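Local coordinates for mitochondrial RNA-binding protein 1 (Trypanosoma brucei, PDB 2GIA) that forms a complex with its partner MRP2 that binds guide RNA and is thought to act as an RNA matchmaker in mitochondrial RNA editing, at residues L10-E14 against T134-F138; Q41-G46 against Q58-R64; D73-L77 against R87-E91; K93-L97 against H109-H113. All blocks are in the same frame, centred on the assembly; numbering follows the deposited sequence.

Interaction 1: L10-E14 against T134-F138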
loop_
_atom_site.group_PDB
_atom_site.type_symbol
_atom_site.label_atom_id
_atom_site.label_comp_id
_atom_site.label_asym_id
_atom_site.label_seq_id
_atom_site.Cartn_x
_atom_site.Cartn_y
_atom_site.Cartn_z
ATOM N N LEU B 10 -7.522 -18.934 1.880
ATOM C CA LEU B 10 -7.076 -17.831 1.042
ATOM C C LEU B 10 -7.759 -16.513 1.350
ATOM O O LEU B 10 -8.893 -16.476 1.837
ATOM C CB LEU B 10 -7.352 -18.159 -0.431
ATOM C CG LEU B 10 -6.751 -19.476 -0.910
ATOM C CD1 LEU B 10 -7.188 -19.763 -2.352
ATOM C CD2 LEU B 10 -5.233 -19.404 -0.774
ATOM N N PRO B 11 -7.051 -15.407 1.109
ATOM C CA PRO B 11 -7.668 -14.106 1.339
ATOM C C PRO B 11 -8.808 -14.065 0.315
ATOM O O PRO B 11 -8.608 -14.518 -0.835
ATOM C CB PRO B 11 -6.568 -13.117 0.935
ATOM C CG PRO B 11 -5.287 -13.852 1.222
ATOM C CD PRO B 11 -5.623 -15.287 0.766
ATOM N N LYS B 12 -9.970 -13.546 0.696
ATOM C CA LYS B 12 -11.103 -13.483 -0.227
ATOM C C LYS B 12 -12.181 -12.569 0.269
ATOM O O LYS B 12 -12.148 -12.157 1.423
ATOM C CB LYS B 12 -11.770 -14.866 -0.320
ATOM C CG LYS B 12 -12.363 -15.324 1.063
ATOM C CD LYS B 12 -13.281 -16.591 0.937
ATOM C CE LYS B 12 -13.912 -16.970 2.305
ATOM N NZ LYS B 12 -14.889 -18.121 2.199
ATOM N N PHE B 13 -13.120 -12.208 -0.621
ATOM C CA PHE B 13 -14.327 -11.509 -0.197
ATOM C C PHE B 13 -15.492 -12.177 -0.946
ATOM O O PHE B 13 -15.290 -12.804 -1.999
ATOM C CB PHE B 13 -14.295 -9.985 -0.442
ATOM C CG PHE B 13 -14.430 -9.561 -1.887
ATOM C CD1 PHE B 13 -13.277 -9.332 -2.669
ATOM C CD2 PHE B 13 -15.680 -9.336 -2.441
ATOM C CE1 PHE B 13 -13.386 -8.863 -4.008
ATOM C CE2 PHE B 13 -15.822 -8.878 -3.773
ATOM C CZ PHE B 13 -14.663 -8.635 -4.565
ATOM N N GLU B 14 -16.701 -12.040 -0.407
ATOM C CA GLU B 14 -17.864 -12.636 -1.028
ATOM C C GLU B 14 -19.013 -11.656 -1.055
ATOM O O GLU B 14 -19.133 -10.803 -0.176
ATOM C CB GLU B 14 -18.287 -13.886 -0.236
ATOM C CG GLU B 14 -17.213 -14.964 -0.199
ATOM C CD GLU B 14 -17.631 -16.165 0.679
ATOM O OE1 GLU B 14 -16.956 -17.195 0.614
ATOM O OE2 GLU B 14 -18.634 -16.059 1.416
ATOM N N THR B 134 -14.656 -2.434 -2.645
ATOM C CA THR B 134 -14.194 -3.713 -2.085
ATOM C C THR B 134 -13.274 -4.438 -3.117
ATOM O O THR B 134 -12.169 -4.901 -2.793
ATOM C CB THR B 134 -15.432 -4.596 -1.758
ATOM O OG1 THR B 134 -16.189 -3.961 -0.709
ATOM C CG2 THR B 134 -15.001 -5.983 -1.321
ATOM N N LEU B 135 -13.720 -4.481 -4.359
ATOM C CA LEU B 135 -12.961 -5.139 -5.431
ATOM C C LEU B 135 -11.633 -4.425 -5.699
ATOM O O LEU B 135 -10.598 -5.066 -5.813
ATOM C CB LEU B 135 -13.796 -5.183 -6.731
ATOM C CG LEU B 135 -13.016 -5.802 -7.904
ATOM C CD1 LEU B 135 -12.785 -7.304 -7.641
ATOM C CD2 LEU B 135 -13.807 -5.641 -9.166
ATOM N N GLU B 136 -11.665 -3.103 -5.850
ATOM C CA GLU B 136 -10.425 -2.349 -6.056
ATOM C C GLU B 136 -9.414 -2.629 -4.929
ATOM O O GLU B 136 -8.229 -2.897 -5.206
ATOM C CB GLU B 136 -10.713 -0.824 -6.081
ATOM C CG GLU B 136 -11.474 -0.338 -7.341
ATOM C CD GLU B 136 -12.030 1.086 -7.219
ATOM O OE1 GLU B 136 -12.402 1.653 -8.264
ATOM O OE2 GLU B 136 -12.118 1.631 -6.083
ATOM N N HIS B 137 -9.854 -2.531 -3.663
ATOM C CA HIS B 137 -8.919 -2.769 -2.558
ATOM C C HIS B 137 -8.354 -4.189 -2.569
ATOM O O HIS B 137 -7.160 -4.396 -2.307
ATOM C CB HIS B 137 -9.601 -2.481 -1.220
ATOM C CG HIS B 137 -9.655 -1.013 -0.891
ATOM N ND1 HIS B 137 -8.876 -0.441 0.085
ATOM C CD2 HIS B 137 -10.341 0.002 -1.477
ATOM C CE1 HIS B 137 -9.067 0.870 0.083
ATOM N NE2 HIS B 137 -9.949 1.160 -0.863
ATOM N N PHE B 138 -9.219 -5.163 -2.887
ATOM C CA PHE B 138 -8.785 -6.554 -2.921
ATOM C C PHE B 138 -7.742 -6.767 -4.010
ATOM O O PHE B 138 -6.743 -7.433 -3.797
ATOM C CB PHE B 138 -9.998 -7.504 -3.179
ATOM C CG PHE B 138 -9.652 -8.965 -3.064
ATOM C CD1 PHE B 138 -9.150 -9.677 -4.165
ATOM C CD2 PHE B 138 -9.724 -9.599 -1.821
ATOM C CE1 PHE B 138 -8.706 -11.035 -4.036
ATOM C CE2 PHE B 138 -9.290 -10.949 -1.667
ATOM C CZ PHE B 138 -8.777 -11.674 -2.787
#

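Interaction 2: Q41-G46 against Q58-R64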
loop_
_atom_site.group_PDB
_atom_site.type_symbol
_atom_site.label_atom_id
_atom_site.label_comp_id
_atom_site.label_asym_id
_atom_site.label_seq_id
_atom_site.Cartn_x
_atom_site.Cartn_y
_atom_site.Cartn_z
ATOM N N GLN B 41 -18.637 -18.385 -8.540
ATOM C CA GLN B 41 -19.969 -17.931 -8.277
ATOM C C GLN B 41 -20.887 -19.141 -8.125
ATOM O O GLN B 41 -20.766 -20.088 -8.897
ATOM C CB GLN B 41 -20.516 -17.073 -9.399
ATOM C CG GLN B 41 -21.821 -16.392 -8.953
ATOM C CD GLN B 41 -22.422 -15.535 -10.065
ATOM O OE1 GLN B 41 -23.008 -16.042 -11.023
ATOM N NE2 GLN B 41 -22.271 -14.221 -9.934
ATOM N N TYR B 42 -21.789 -19.072 -7.148
ATOM C CA TYR B 42 -22.745 -20.161 -6.886
ATOM C C TYR B 42 -24.164 -19.656 -7.058
ATOM O O TYR B 42 -24.506 -18.625 -6.521
ATOM C CB TYR B 42 -22.602 -20.633 -5.448
ATOM C CG TYR B 42 -21.203 -21.056 -5.067
ATOM C CD1 TYR B 42 -20.933 -22.378 -4.771
ATOM C CD2 TYR B 42 -20.147 -20.129 -4.975
ATOM C CE1 TYR B 42 -19.672 -22.802 -4.387
ATOM C CE2 TYR B 42 -18.851 -20.557 -4.586
ATOM C CZ TYR B 42 -18.646 -21.914 -4.290
ATOM O OH TYR B 42 -17.449 -22.414 -3.848
ATOM N N PRO B 43 -25.012 -20.375 -7.818
ATOM C CA PRO B 43 -26.410 -19.955 -8.019
ATOM C C PRO B 43 -27.146 -20.154 -6.696
ATOM O O PRO B 43 -26.827 -21.086 -5.939
ATOM C CB PRO B 43 -26.940 -20.949 -9.058
ATOM C CG PRO B 43 -25.737 -21.547 -9.687
ATOM C CD PRO B 43 -24.685 -21.579 -8.603
ATOM N N GLN B 44 -28.108 -19.297 -6.396
ATOM C CA GLN B 44 -28.885 -19.468 -5.174
ATOM C C GLN B 44 -29.640 -20.807 -5.329
ATOM O O GLN B 44 -30.011 -21.170 -6.445
ATOM C CB GLN B 44 -29.904 -18.335 -5.027
ATOM C CG GLN B 44 -30.870 -18.485 -3.889
ATOM C CD GLN B 44 -31.684 -17.194 -3.683
ATOM O OE1 GLN B 44 -31.221 -16.105 -4.017
ATOM N NE2 GLN B 44 -32.885 -17.317 -3.131
ATOM N N LEU B 45 -29.847 -21.507 -4.209
ATOM C CA LEU B 45 -30.568 -22.795 -4.190
ATOM C C LEU B 45 -31.849 -22.577 -3.375
ATOM O O LEU B 45 -31.811 -22.387 -2.165
ATOM C CB LEU B 45 -29.707 -23.865 -3.523
ATOM C CG LEU B 45 -30.236 -25.317 -3.579
ATOM C CD1 LEU B 45 -30.412 -25.756 -5.035
ATOM C CD2 LEU B 45 -29.276 -26.227 -2.821
ATOM N N GLY B 46 -32.983 -22.537 -4.065
ATOM C CA GLY B 46 -34.239 -22.340 -3.371
ATOM C C GLY B 46 -34.462 -20.971 -2.760
ATOM O O GLY B 46 -33.596 -20.086 -2.808
ATOM N N GLN B 58 -27.614 -22.337 1.235
ATOM C CA GLN B 58 -28.381 -21.297 0.566
ATOM C C GLN B 58 -28.012 -21.206 -0.894
ATOM O O GLN B 58 -28.829 -20.767 -1.708
ATOM C CB GLN B 58 -28.158 -19.944 1.248
ATOM C CG GLN B 58 -28.871 -18.769 0.583
ATOM C CD GLN B 58 -30.389 -18.855 0.668
ATOM O OE1 GLN B 58 -31.056 -19.441 -0.194
ATOM N NE2 GLN B 58 -30.930 -18.281 1.706
ATOM N N PHE B 59 -26.801 -21.656 -1.239
ATOM C CA PHE B 59 -26.317 -21.611 -2.636
ATOM C C PHE B 59 -25.897 -23.003 -3.114
ATOM O O PHE B 59 -25.666 -23.881 -2.308
ATOM C CB PHE B 59 -25.132 -20.619 -2.754
ATOM C CG PHE B 59 -25.506 -19.218 -2.382
ATOM C CD1 PHE B 59 -26.147 -18.393 -3.297
ATOM C CD2 PHE B 59 -25.334 -18.765 -1.071
ATOM C CE1 PHE B 59 -26.636 -17.114 -2.891
ATOM C CE2 PHE B 59 -25.813 -17.516 -0.674
ATOM C CZ PHE B 59 -26.463 -16.701 -1.581
ATOM N N ASP B 60 -25.781 -23.178 -4.432
ATOM C CA ASP B 60 -25.491 -24.485 -5.007
ATOM C C ASP B 60 -24.067 -24.699 -5.492
ATOM O O ASP B 60 -23.766 -24.411 -6.658
ATOM C CB ASP B 60 -26.446 -24.732 -6.164
ATOM C CG ASP B 60 -26.466 -26.193 -6.613
ATOM O OD1 ASP B 60 -25.695 -27.004 -6.045
ATOM O OD2 ASP B 60 -27.255 -26.504 -7.538
ATOM N N ALA B 61 -23.213 -25.226 -4.620
ATOM C CA ALA B 61 -21.812 -25.487 -4.991
ATOM C C ALA B 61 -21.711 -26.464 -6.145
ATOM O O ALA B 61 -20.723 -26.440 -6.883
ATOM C CB ALA B 61 -21.033 -26.024 -3.802
ATOM N N ASP B 62 -22.725 -27.317 -6.348
ATOM C CA ASP B 62 -22.605 -28.257 -7.439
ATOM C C ASP B 62 -22.931 -27.694 -8.802
ATOM O O ASP B 62 -22.819 -28.402 -9.796
ATOM C CB ASP B 62 -23.439 -29.504 -7.166
ATOM C CG ASP B 62 -23.038 -30.168 -5.887
ATOM O OD1 ASP B 62 -21.843 -30.495 -5.724
ATOM O OD2 ASP B 62 -23.918 -30.337 -5.030
ATOM N N ARG B 63 -23.337 -26.422 -8.863
ATOM C CA ARG B 63 -23.602 -25.784 -10.137
ATOM C C ARG B 63 -22.755 -24.486 -10.214
ATOM O O ARG B 63 -23.149 -23.512 -10.834
ATOM C CB ARG B 63 -25.099 -25.483 -10.282
ATOM C CG ARG B 63 -25.905 -26.759 -10.718
ATOM C CD ARG B 63 -27.382 -26.467 -11.053
ATOM N NE ARG B 63 -27.646 -25.077 -11.437
ATOM C CZ ARG B 63 -27.473 -24.566 -12.655
ATOM N NH1 ARG B 63 -27.032 -25.321 -13.662
ATOM N NH2 ARG B 63 -27.731 -23.281 -12.857
ATOM N N ARG B 64 -21.569 -24.506 -9.620
ATOM C CA ARG B 64 -20.755 -23.291 -9.595
ATOM C C ARG B 64 -19.961 -23.006 -10.859
ATOM O O ARG B 64 -19.741 -23.880 -11.704
ATOM C CB ARG B 64 -19.779 -23.341 -8.401
ATOM C CG ARG B 64 -18.658 -24.358 -8.578
ATOM C CD ARG B 64 -17.857 -24.488 -7.285
ATOM N NE ARG B 64 -16.731 -25.397 -7.429
ATOM C CZ ARG B 64 -16.820 -26.722 -7.382
ATOM N NH1 ARG B 64 -17.995 -27.321 -7.196
ATOM N NH2 ARG B 64 -15.732 -27.455 -7.506
#

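Interaction 3: D73-L77 against R87-E91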
loop_
_atom_site.group_PDB
_atom_site.type_symbol
_atom_site.label_atom_id
_atom_site.label_comp_id
_atom_site.label_asym_id
_atom_site.label_seq_id
_atom_site.Cartn_x
_atom_site.Cartn_y
_atom_site.Cartn_z
ATOM N N ASP B 73 -2.878 -11.175 -15.459
ATOM C CA ASP B 73 -4.275 -10.723 -15.529
ATOM C C ASP B 73 -4.567 -9.919 -14.280
ATOM O O ASP B 73 -5.313 -8.939 -14.321
ATOM C CB ASP B 73 -5.233 -11.921 -15.571
ATOM C CG ASP B 73 -5.056 -12.768 -16.838
ATOM O OD1 ASP B 73 -4.893 -12.177 -17.912
ATOM O OD2 ASP B 73 -5.084 -14.011 -16.736
ATOM N N LEU B 74 -4.010 -10.346 -13.151
ATOM C CA LEU B 74 -4.246 -9.567 -11.910
ATOM C C LEU B 74 -3.711 -8.141 -12.121
ATOM O O LEU B 74 -4.361 -7.131 -11.794
ATOM C CB LEU B 74 -3.561 -10.256 -10.724
ATOM C CG LEU B 74 -3.476 -9.444 -9.424
ATOM C CD1 LEU B 74 -4.901 -9.065 -8.855
ATOM C CD2 LEU B 74 -2.732 -10.317 -8.384
ATOM N N ALA B 75 -2.522 -8.036 -12.687
ATOM C CA ALA B 75 -1.959 -6.715 -12.948
ATOM C C ALA B 75 -2.844 -5.926 -13.934
ATOM O O ALA B 75 -3.052 -4.718 -13.763
ATOM C CB ALA B 75 -0.503 -6.877 -13.502
ATOM N N TYR B 76 -3.365 -6.598 -14.972
ATOM C CA TYR B 76 -4.241 -5.918 -15.922
ATOM C C TYR B 76 -5.499 -5.437 -15.249
ATOM O O TYR B 76 -5.963 -4.347 -15.555
ATOM C CB TYR B 76 -4.627 -6.845 -17.110
ATOM C CG TYR B 76 -3.708 -6.644 -18.302
ATOM C CD1 TYR B 76 -3.723 -5.446 -18.992
ATOM C CD2 TYR B 76 -2.805 -7.621 -18.689
ATOM C CE1 TYR B 76 -2.856 -5.211 -20.047
ATOM C CE2 TYR B 76 -1.913 -7.390 -19.755
ATOM C CZ TYR B 76 -1.964 -6.177 -20.419
ATOM O OH TYR B 76 -1.131 -5.923 -21.477
ATOM N N LEU B 77 -6.056 -6.230 -14.324
ATOM C CA LEU B 77 -7.281 -5.790 -13.661
ATOM C C LEU B 77 -6.997 -4.542 -12.831
ATOM O O LEU B 77 -7.824 -3.635 -12.760
ATOM C CB LEU B 77 -7.846 -6.903 -12.746
ATOM C CG LEU B 77 -8.250 -8.241 -13.394
ATOM C CD1 LEU B 77 -9.275 -8.965 -12.499
ATOM C CD2 LEU B 77 -8.771 -8.061 -14.821
ATOM N N ARG B 87 -10.199 -1.875 -20.948
ATOM C CA ARG B 87 -10.784 -3.194 -20.903
ATOM C C ARG B 87 -9.687 -4.218 -20.988
ATOM O O ARG B 87 -8.686 -4.016 -21.672
ATOM C CB ARG B 87 -11.729 -3.395 -22.129
ATOM C CG ARG B 87 -12.441 -4.808 -22.277
ATOM C CD ARG B 87 -13.300 -4.987 -23.632
ATOM N NE ARG B 87 -12.554 -5.589 -24.773
ATOM C CZ ARG B 87 -13.014 -5.704 -26.025
ATOM N NH1 ARG B 87 -14.240 -5.274 -26.347
ATOM N NH2 ARG B 87 -12.234 -6.226 -26.985
ATOM N N HIS B 88 -9.863 -5.335 -20.303
ATOM C CA HIS B 88 -8.872 -6.390 -20.448
ATOM C C HIS B 88 -9.647 -7.653 -20.868
ATOM O O HIS B 88 -10.598 -8.050 -20.179
ATOM C CB HIS B 88 -8.117 -6.652 -19.142
ATOM C CG HIS B 88 -7.191 -7.839 -19.222
ATOM N ND1 HIS B 88 -6.277 -7.984 -20.244
ATOM C CD2 HIS B 88 -7.022 -8.906 -18.412
ATOM C CE1 HIS B 88 -5.583 -9.090 -20.061
ATOM N NE2 HIS B 88 -6.008 -9.672 -18.954
ATOM N N ARG B 89 -9.258 -8.257 -21.993
ATOM C CA ARG B 89 -9.912 -9.473 -22.458
ATOM C C ARG B 89 -9.026 -10.675 -22.135
ATOM O O ARG B 89 -7.845 -10.653 -22.362
ATOM C CB ARG B 89 -10.182 -9.404 -23.989
ATOM C CG ARG B 89 -10.622 -10.774 -24.553
ATOM C CD ARG B 89 -11.408 -10.630 -25.853
ATOM N NE ARG B 89 -12.638 -9.869 -25.640
ATOM C CZ ARG B 89 -13.527 -9.602 -26.593
ATOM N NH1 ARG B 89 -13.331 -10.052 -27.830
ATOM N NH2 ARG B 89 -14.568 -8.824 -26.340
ATOM N N MET B 90 -9.611 -11.727 -21.593
ATOM C CA MET B 90 -8.856 -12.916 -21.248
ATOM C C MET B 90 -9.487 -14.094 -21.955
ATOM O O MET B 90 -10.682 -14.337 -21.809
ATOM C CB MET B 90 -8.923 -13.109 -19.731
ATOM C CG MET B 90 -8.179 -11.986 -18.978
ATOM S SD MET B 90 -8.677 -11.949 -17.270
ATOM C CE MET B 90 -10.225 -11.086 -17.343
ATOM N N GLU B 91 -8.686 -14.812 -22.741
ATOM C CA GLU B 91 -9.196 -15.954 -23.474
ATOM C C GLU B 91 -8.345 -17.171 -23.165
ATOM O O GLU B 91 -7.114 -17.125 -23.227
ATOM C CB GLU B 91 -9.171 -15.672 -24.967
ATOM C CG GLU B 91 -9.887 -14.420 -25.330
ATOM C CD GLU B 91 -9.877 -14.159 -26.814
ATOM O OE1 GLU B 91 -10.706 -14.774 -27.521
ATOM O OE2 GLU B 91 -9.032 -13.347 -27.266
#

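Interaction 4: K93-L97 against H109-H113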
loop_
_atom_site.group_PDB
_atom_site.type_symbol
_atom_site.label_atom_id
_atom_site.label_comp_id
_atom_site.label_asym_id
_atom_site.label_seq_id
_atom_site.Cartn_x
_atom_site.Cartn_y
_atom_site.Cartn_z
ATOM N N LYS B 93 -8.761 -21.821 -22.857
ATOM C CA LYS B 93 -9.564 -22.938 -23.291
ATOM C C LYS B 93 -10.818 -23.000 -22.436
ATOM O O LYS B 93 -11.861 -23.469 -22.886
ATOM C CB LYS B 93 -8.767 -24.244 -23.132
ATOM C CG LYS B 93 -9.637 -25.459 -22.807
ATOM C CD LYS B 93 -9.041 -26.334 -21.675
ATOM C CE LYS B 93 -9.812 -26.202 -20.333
ATOM N NZ LYS B 93 -11.292 -26.515 -20.432
ATOM N N ALA B 94 -10.726 -22.537 -21.186
ATOM C CA ALA B 94 -11.890 -22.611 -20.316
ATOM C C ALA B 94 -12.874 -21.437 -20.384
ATOM O O ALA B 94 -14.057 -21.598 -20.054
ATOM C CB ALA B 94 -11.426 -22.826 -18.830
ATOM N N TYR B 95 -12.416 -20.259 -20.808
ATOM C CA TYR B 95 -13.337 -19.124 -20.787
ATOM C C TYR B 95 -12.853 -18.001 -21.651
ATOM O O TYR B 95 -11.693 -17.990 -22.053
ATOM C CB TYR B 95 -13.470 -18.582 -19.339
ATOM C CG TYR B 95 -12.141 -18.155 -18.707
ATOM C CD1 TYR B 95 -11.500 -18.951 -17.726
ATOM C CD2 TYR B 95 -11.495 -16.979 -19.127
ATOM C CE1 TYR B 95 -10.236 -18.581 -17.188
ATOM C CE2 TYR B 95 -10.254 -16.610 -18.594
ATOM C CZ TYR B 95 -9.626 -17.419 -17.629
ATOM O OH TYR B 95 -8.367 -17.045 -17.140
ATOM N N THR B 96 -13.759 -17.048 -21.900
ATOM C CA THR B 96 -13.447 -15.813 -22.624
ATOM C C THR B 96 -14.117 -14.759 -21.809
ATOM O O THR B 96 -15.321 -14.720 -21.747
ATOM C CB THR B 96 -13.993 -15.785 -24.072
ATOM O OG1 THR B 96 -13.284 -16.764 -24.829
ATOM C CG2 THR B 96 -13.705 -14.422 -24.726
ATOM N N LEU B 97 -13.324 -13.888 -21.179
ATOM C CA LEU B 97 -13.898 -12.902 -20.278
ATOM C C LEU B 97 -13.306 -11.538 -20.478
ATOM O O LEU B 97 -12.098 -11.397 -20.688
ATOM C CB LEU B 97 -13.634 -13.327 -18.792
ATOM C CG LEU B 97 -14.399 -14.506 -18.194
ATOM C CD1 LEU B 97 -13.889 -14.902 -16.759
ATOM C CD2 LEU B 97 -15.856 -14.090 -18.153
ATOM N N HIS B 109 -17.462 -10.180 -17.639
ATOM C CA HIS B 109 -18.487 -10.889 -18.416
ATOM C C HIS B 109 -17.928 -11.621 -19.626
ATOM O O HIS B 109 -16.882 -11.244 -20.165
ATOM C CB HIS B 109 -19.571 -9.879 -18.849
ATOM C CG HIS B 109 -19.044 -8.750 -19.705
ATOM N ND1 HIS B 109 -18.989 -8.825 -21.081
ATOM C CD2 HIS B 109 -18.486 -7.561 -19.376
ATOM C CE1 HIS B 109 -18.415 -7.730 -21.564
ATOM N NE2 HIS B 109 -18.098 -6.944 -20.550
ATOM N N GLY B 110 -18.622 -12.697 -20.006
ATOM C CA GLY B 110 -18.224 -13.471 -21.176
ATOM C C GLY B 110 -18.781 -14.878 -21.152
ATOM O O GLY B 110 -19.856 -15.145 -20.597
ATOM N N LYS B 111 -17.995 -15.801 -21.688
ATOM C CA LYS B 111 -18.395 -17.201 -21.781
ATOM C C LYS B 111 -17.595 -18.056 -20.802
ATOM O O LYS B 111 -16.377 -17.952 -20.753
ATOM C CB LYS B 111 -18.141 -17.674 -23.220
ATOM C CG LYS B 111 -19.063 -16.954 -24.239
ATOM C CD LYS B 111 -18.989 -17.557 -25.635
ATOM C CE LYS B 111 -20.068 -16.953 -26.565
ATOM N NZ LYS B 111 -21.473 -17.125 -26.026
ATOM N N VAL B 112 -18.273 -18.910 -20.051
ATOM C CA VAL B 112 -17.584 -19.771 -19.070
ATOM C C VAL B 112 -18.386 -21.073 -19.018
ATOM O O VAL B 112 -19.462 -21.173 -19.598
ATOM C CB VAL B 112 -17.681 -19.196 -17.628
ATOM C CG1 VAL B 112 -17.031 -17.807 -17.577
ATOM C CG2 VAL B 112 -19.181 -19.059 -17.204
ATOM N N HIS B 113 -17.891 -22.069 -18.309
ATOM C CA HIS B 113 -18.746 -23.254 -18.170
ATOM C C HIS B 113 -18.874 -23.534 -16.682
ATOM O O HIS B 113 -18.036 -23.064 -15.907
ATOM C CB HIS B 113 -18.150 -24.428 -18.941
ATOM C CG HIS B 113 -16.760 -24.785 -18.541
ATOM N ND1 HIS B 113 -16.468 -25.416 -17.349
ATOM C CD2 HIS B 113 -15.581 -24.637 -19.191
ATOM C CE1 HIS B 113 -15.164 -25.645 -17.282
ATOM N NE2 HIS B 113 -14.603 -25.182 -18.386
HETATM O O HOH W 1 -15.099 -21.554 -17.583
#

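Interaction 1: L10-E14 against T134-F138
F13 places its CG between its own backbone N and carbonyl carbon (chi1 73°), while CG of F138 lies trans to the backbone N (chi1 -173°); these settings bring the two rings together between strand 12-17 and helix 130-145. The pairing is an offset edge-to-face stack at a sheet-helix interface, consistent with the Whirly-type fold of this family. The edge of F13 is directed at the face of F138, with ring centroids 5.5 Å apart and planes at 67°. F13 CD1 comes within 3.7 Å of F138 CD2.

T134 sets its methyl on one face of the F13 ring as a CH-pi contact, CG2 to centroid 3.7 Å, and its hydroxyl turns back to H130 O within the helix. At the rim, near the plane of the same ring, L135 adds its CD1 methyl, 3.8 Å from F13 CZ. F138 reaches farther, to the strand backbone: its CE2 lies 3.4 Å from K12 CA, and P11 O stands at its ring edge. V30 of strand 26-33 touches both phenylalanines, and F190 of the neighbouring MRP2 chain meets the F138 ring. The CB of K12 points away from the helix, and beyond it the extended chain ends in a salt bridge, K12 NZ to E14 OE1 2.8 Å, approached from above the carboxylate plane; R29 NE pairs with that same oxygen.

Interaction 2: Q41-G46 against Q58-R64
P43 and L45 meet the 58-64 loop through two backbone bonds, D60 N to P43 O and L45 N to Q58 O, each 2.8 Å. They enclose a lone beta bridge between Q44 and F59. P43 O also lies 3.4 Å from F59 CA and at the edge of the F59 ring, so several groups crowd round one carbonyl.

Beside this bridge, the Y42 ring takes A61 at its edge, CD1 to A61 CA 3.2 Å, and R64 over one face, CB to ring centroid 4.2 Å. With CG of R64 between its backbone N and carbonyl carbon (chi1 71°), the arginine runs extended alongside Y42 in the same direction, guanidinium and ring planes 23° apart.

Bonds within each segment fix this first shell. R64 NH1 donates to A61 O at 2.9 Å, in the guanidinium plane, and D60 OD1 accepts from D62 N at 3.0 Å. Q44 NE2 holds G46 O at 2.9 Å, while Q44 OE1 takes R19 N from beyond the loop. Farther out, R114 bonds R63 O, and Q41 pairs with I65 through the backbone. The whole is an Asx turn and a single bridge at the base of the long loop joining adjacent antiparallel strands 36-43 and 65-68.

Interaction 3: D73-L77 against R87-E91
The H88 imidazole lies flat against Y76: the tyrosine CB sits 3.4 Å from the imidazole centroid, over one face, and the two rings form an offset stack with centroids 4.2 Å apart and planes only 10° from parallel. At the imidazole edge, D73 OD1 and L77 CD2 approach near the ring plane. The bond from H88 NE2 to D73 OD1 is 2.9 Å long and almost straight (177° at the hydrogen); the carboxylate oxygen is met on its anti side, somewhat out of the carboxylate plane, while the oxygen lies exactly in the plane of the imidazole. Ring stack and edge bond together limit rotation of the histidine. OD1 also forms a salt bridge with R70 NH2, a positive neighbour that would tend to keep the aspartate ionised.

These residues fasten helix 71-81 to strand 87-91, an outermost strand of the five-stranded antiparallel sheet, with the helix running roughly antiparallel to the strand it precedes. The CB of H88 points toward the helix, and CG trans to the backbone N (chi1 174°) lays the ring against Y76.

M90, two residues on, covers the other end of the contact. Its SD lies 3.7 Å from D73 CG and its CG 3.5 Å from D73 OD1, while the bent methyl end brings CE to L77 CD2 at 4.2 Å. The Y76 hydroxyl leaves the contact and is hydrogen-bonded to D169 of the neighbouring MRP2 chain.

Interaction 4: K93-L97 against H109-H113
T96 and K111 satisfy each other's backbone: T96 N donates to K111 O at 3.0 Å, and K111 N to T96 O at 2.9 Å, both in the carbonyl planes. T96 O takes a further CA-H contact from G110 CA at 3.2 Å, and H109 O receives one from L97 CA at 3.4 Å. The neighbouring backbones look outward for partners, L97 to M90, H109 to D98 and V112 to E121.

This is an antiparallel hydrogen-bonded pair joining strand 96-101 to the short strand 111-112, just past a corner at G110, where the chain leaves the direction of strand 105-109. Along the apolar side, V112 CG1 touches L97 CD2 at 3.9 Å and also packs on Y95 CB.

Past the bridge, direct bonding gives way to a water that donates to A94 O at 2.7 Å and accepts from H113 N at 2.9 Å. It lies over one face of the H113 ring. NE2 of H113 is buried here without a partner in the model; K93 NZ stays 4.1 Å from it. Other polar ends are met elsewhere: K111 NZ by D122, H109 NE2 by E100, and Y95 OH by the carbonyl oxygen of R68.

In the fold
Of the four, interaction 1 joins the segments farthest apart in the chain, and the other three are nested inside it in the order 2, 3, 4. Interactions 1 and 2 share the four-stranded sheet, their centres about 20 Å apart; interactions 3 and 4 share the five-stranded one, centres about 13 Å apart and in direct touch, with M90 N 2.7 Å from L97 O between strands 87-91 and 96-101. Interactions 2 and 3, centres about 26 Å apart, lie on opposite sides of the chain's centre. Helix 130-145 of interaction 1 also touches strand 121-128, and helix 71-81 of interaction 3 strand 36-43, so each helix meets both sheets; both contacts border the MRP2 chain.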